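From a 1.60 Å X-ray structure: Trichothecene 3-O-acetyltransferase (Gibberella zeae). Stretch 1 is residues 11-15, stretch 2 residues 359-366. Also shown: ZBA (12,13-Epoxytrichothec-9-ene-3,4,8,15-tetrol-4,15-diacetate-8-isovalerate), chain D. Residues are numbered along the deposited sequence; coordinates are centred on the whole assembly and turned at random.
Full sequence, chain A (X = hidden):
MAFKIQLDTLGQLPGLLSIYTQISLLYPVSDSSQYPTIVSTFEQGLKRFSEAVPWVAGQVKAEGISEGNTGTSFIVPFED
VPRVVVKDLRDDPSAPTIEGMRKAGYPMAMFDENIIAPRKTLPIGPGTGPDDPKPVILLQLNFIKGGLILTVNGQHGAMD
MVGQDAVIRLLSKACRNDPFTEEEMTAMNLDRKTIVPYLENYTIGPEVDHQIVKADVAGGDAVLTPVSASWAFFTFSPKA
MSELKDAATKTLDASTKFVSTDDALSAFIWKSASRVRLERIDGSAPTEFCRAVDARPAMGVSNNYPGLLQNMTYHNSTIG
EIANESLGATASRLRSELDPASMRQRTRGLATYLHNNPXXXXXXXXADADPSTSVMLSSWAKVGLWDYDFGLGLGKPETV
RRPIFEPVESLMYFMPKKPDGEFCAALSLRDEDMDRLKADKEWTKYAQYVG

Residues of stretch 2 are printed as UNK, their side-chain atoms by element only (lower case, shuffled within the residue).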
# COMPACT_ATOMS: atom_id res chain seq x y z
N GLY A 11 0.96 -2.46 -14.31
CA GLY A 11 1.69 -3.44 -13.50
C GLY A 11 3.00 -3.90 -14.14
O GLY A 11 3.75 -4.69 -13.55
N GLN A 12 3.26 -3.44 -15.36
CA GLN A 12 4.53 -3.74 -16.01
C GLN A 12 5.60 -2.73 -15.56
O GLN A 12 6.74 -2.82 -16.00
CB GLN A 12 4.40 -3.77 -17.55
CG GLN A 12 3.21 -4.60 -18.10
CD GLN A 12 3.46 -6.11 -18.13
OE1 GLN A 12 4.57 -6.59 -17.90
NE2 GLN A 12 2.41 -6.87 -18.44
N LEU A 13 5.24 -1.77 -14.70
CA LEU A 13 6.21 -0.84 -14.08
C LEU A 13 7.30 -1.64 -13.37
O LEU A 13 6.99 -2.51 -12.54
CB LEU A 13 5.53 0.11 -13.08
CG LEU A 13 4.72 1.29 -13.63
CD1 LEU A 13 3.76 1.85 -12.58
CD2 LEU A 13 5.65 2.38 -14.15
N PRO A 14 8.58 -1.38 -13.71
CA PRO A 14 9.71 -2.13 -13.14
C PRO A 14 9.74 -2.17 -11.61
O PRO A 14 10.10 -3.21 -11.03
CB PRO A 14 10.93 -1.35 -13.65
CG PRO A 14 10.47 -0.76 -14.93
CD PRO A 14 9.04 -0.36 -14.68
N GLY A 15 9.38 -1.06 -10.97
CA GLY A 15 9.36 -0.97 -9.51
C GLY A 15 8.36 -1.92 -8.88
O GLY A 15 8.66 -2.59 -7.89
N UNK A 359 11.07 -0.82 -23.80
CA UNK A 359 11.97 -0.58 -22.67
C UNK A 359 11.28 0.30 -21.64
O UNK A 359 11.23 1.52 -21.79
c UNK A 359 14.34 0.17 -22.02
o UNK A 359 14.02 -0.10 -20.84
o UNK A 359 15.50 0.51 -22.34
c UNK A 359 13.29 0.07 -23.14
N UNK A 360 10.76 -0.32 -20.58
CA UNK A 360 10.01 0.39 -19.55
C UNK A 360 10.88 0.83 -18.37
O UNK A 360 10.36 1.36 -17.38
c UNK A 360 6.77 -1.79 -19.72
c UNK A 360 7.80 -0.74 -20.15
n UNK A 360 6.15 -2.28 -22.10
c UNK A 360 8.83 -0.47 -19.06
c UNK A 360 5.65 -1.94 -20.73
N UNK A 361 12.19 0.66 -18.50
CA UNK A 361 13.12 0.86 -17.38
C UNK A 361 13.21 2.32 -16.87
O UNK A 361 13.66 2.55 -15.74
o UNK A 361 15.07 1.13 -18.79
c UNK A 361 14.52 0.36 -17.73
N UNK A 362 12.79 3.28 -17.69
CA UNK A 362 12.84 4.70 -17.30
C UNK A 362 11.58 5.20 -16.60
O UNK A 362 11.54 6.34 -16.13
o UNK A 362 15.44 5.07 -18.47
c UNK A 362 14.46 5.38 -19.15
n UNK A 362 14.52 5.55 -20.46
c UNK A 362 13.09 5.60 -18.52
N UNK A 363 10.55 4.37 -16.54
CA UNK A 363 9.27 4.77 -15.96
C UNK A 363 9.22 4.45 -14.47
O UNK A 363 9.51 3.32 -14.04
c UNK A 363 8.07 4.14 -16.72
c UNK A 363 8.22 4.34 -18.24
c UNK A 363 6.76 4.74 -16.24
N UNK A 364 8.85 5.45 -13.67
CA UNK A 364 8.75 5.29 -12.23
C UNK A 364 7.72 6.25 -11.69
O UNK A 364 7.70 7.42 -12.06
o UNK A 364 9.97 5.52 -10.15
c UNK A 364 10.10 5.55 -11.56
N UNK A 365 6.86 5.74 -10.81
CA UNK A 365 5.86 6.57 -10.13
C UNK A 365 6.50 7.64 -9.24
O UNK A 365 5.83 8.60 -8.83
c UNK A 365 4.92 5.70 -9.30
c UNK A 365 2.88 5.56 -10.80
c UNK A 365 4.01 4.78 -10.13
c UNK A 365 3.46 3.65 -9.26
N UNK A 366 7.79 7.48 -8.93
CA UNK A 366 8.50 8.47 -8.12
C UNK A 366 9.76 8.97 -8.83
O UNK A 366 10.77 9.26 -8.18
o UNK A 366 9.68 6.75 -6.88
c UNK A 366 7.62 7.62 -5.90
c UNK A 366 8.87 7.93 -6.73
O18 ZBA D . 9.68 3.32 -2.96
C44 ZBA D . 9.63 2.28 -3.48
C45 ZBA D . 10.69 1.65 -4.31
C46 ZBA D . 11.39 0.60 -3.58
C48 ZBA D . 12.00 1.12 -2.39
C47 ZBA D . 12.56 -0.05 -4.26
O17 ZBA D . 8.56 1.49 -3.32
C31 ZBA D . 7.52 1.80 -2.38
C30 ZBA D . 6.51 2.73 -2.96
C32 ZBA D . 6.99 0.50 -1.93
C39 ZBA D . 7.99 -0.37 -1.21
C33 ZBA D . 5.76 0.14 -2.17
C34 ZBA D . 4.77 0.97 -2.89
O10 ZBA D . 3.99 1.58 -1.84
C29 ZBA D . 5.38 2.08 -3.76
C38 ZBA D . 5.95 1.44 -5.02
O12 ZBA D . 7.02 2.22 -5.54
C40 ZBA D . 7.20 2.37 -6.84
C41 ZBA D . 8.42 3.23 -7.10
O13 ZBA D . 6.55 1.96 -7.67
C28 ZBA D . 4.25 3.12 -4.15
C37 ZBA D . 4.70 4.20 -5.16
C35 ZBA D . 3.72 3.71 -2.85
C25 ZBA D . 3.05 2.53 -2.23
C36 ZBA D . 4.01 4.97 -2.23
O11 ZBA D . 2.86 4.84 -3.03
C27 ZBA D . 2.96 2.35 -4.62
C26 ZBA D . 2.18 2.06 -3.35
O16 ZBA D . 1.83 0.71 -3.23
O14 ZBA D . 2.21 3.30 -5.39
C42 ZBA D . 1.35 3.01 -6.36
O15 ZBA D . 0.76 3.85 -6.96
C43 ZBA D . 1.21 1.59 -6.53
O HOH W 1 9.11 1.76 -11.67

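Position 359 has two side-chain carbons, the second carrying two oxygens. That is a carboxylate. It does not touch stretch 1. The residue is Asp-359.

Position 360 has four carbons in a row ending in nitrogen, which identifies a lysine. CA-to-CB points toward stretch 1, and the third carbon lies near Gln-12. With the residue named Lys-360, the contact is Gln-12 CB to Lys-360 CD, 3.8 Å. The backbone also takes part: Pro-14 CG comes within 3.2 Å of Lys-360 O. The NZ end is hydrogen-bonded to a residue just outside the stretches.

Position 361 has one carbon and then one oxygen, without a branch. This is Ser-361. Its CB points away from stretch 1, so its closest approach is through the backbone, with Ser-361 CA 4.0 Å from Pro-14 CG. The hydroxyl turns back along its own stretch, and Ser-361 OG donates a hydrogen bond to Asp-359 OD1 at 2.6 Å. Asp-359 OD1 also accepts from Ser-361 N at 3.1 Å.

Position 362 has two carbons, the second carrying one oxygen and one nitrogen. This amide is Asn-362. It points away and makes no contact with stretch 1. It lies within the type I turn that runs from Lys-360 to position 363, closed by the hydrogen bond from the backbone N of 363 to Lys-360 O, 3.1 Å.

Position 363 has three carbons, one carrying the other two. It points toward Leu-13. This is Val-363, and Val-363 CG1 packs 3.3 Å from Leu-13 CD2.

Position 364 has one carbon and one oxygen, pointing away from stretch 1. It is Ser-364. Its hydroxyl accepts a hydrogen bond within the stretch, from the backbone N of 366 to Ser-364 OG, 3.2 Å.

Position 365 has four carbons, forked at the second. Its CB points sideways, but the end comes nearer to Leu-13. It is Leu-365. Leu-365 CD1 lies 3.8 Å from Leu-13 CD1 and 3.6 Å from ZBA O15, so it touches both stretch 1 and the ligand.

Position 366 has one carbon carrying an oxygen and a carbon. It is Thr-366. It is out of reach of stretch 1, but Thr-366 OG1 lies 3.7 Å from ZBA C41.

The contact is chiefly apolar packing. Leu-13 meets Val-363 and Leu-365, while Pro-14 rests against the turn backbone. No direct hydrogen bond crosses. Water 1 bridges instead, accepting from Gly-15 N and donating to Val-363 O, both at 2.9 Å from its oxygen.

Stretch 2, residues 359-366: DKSNVSLT
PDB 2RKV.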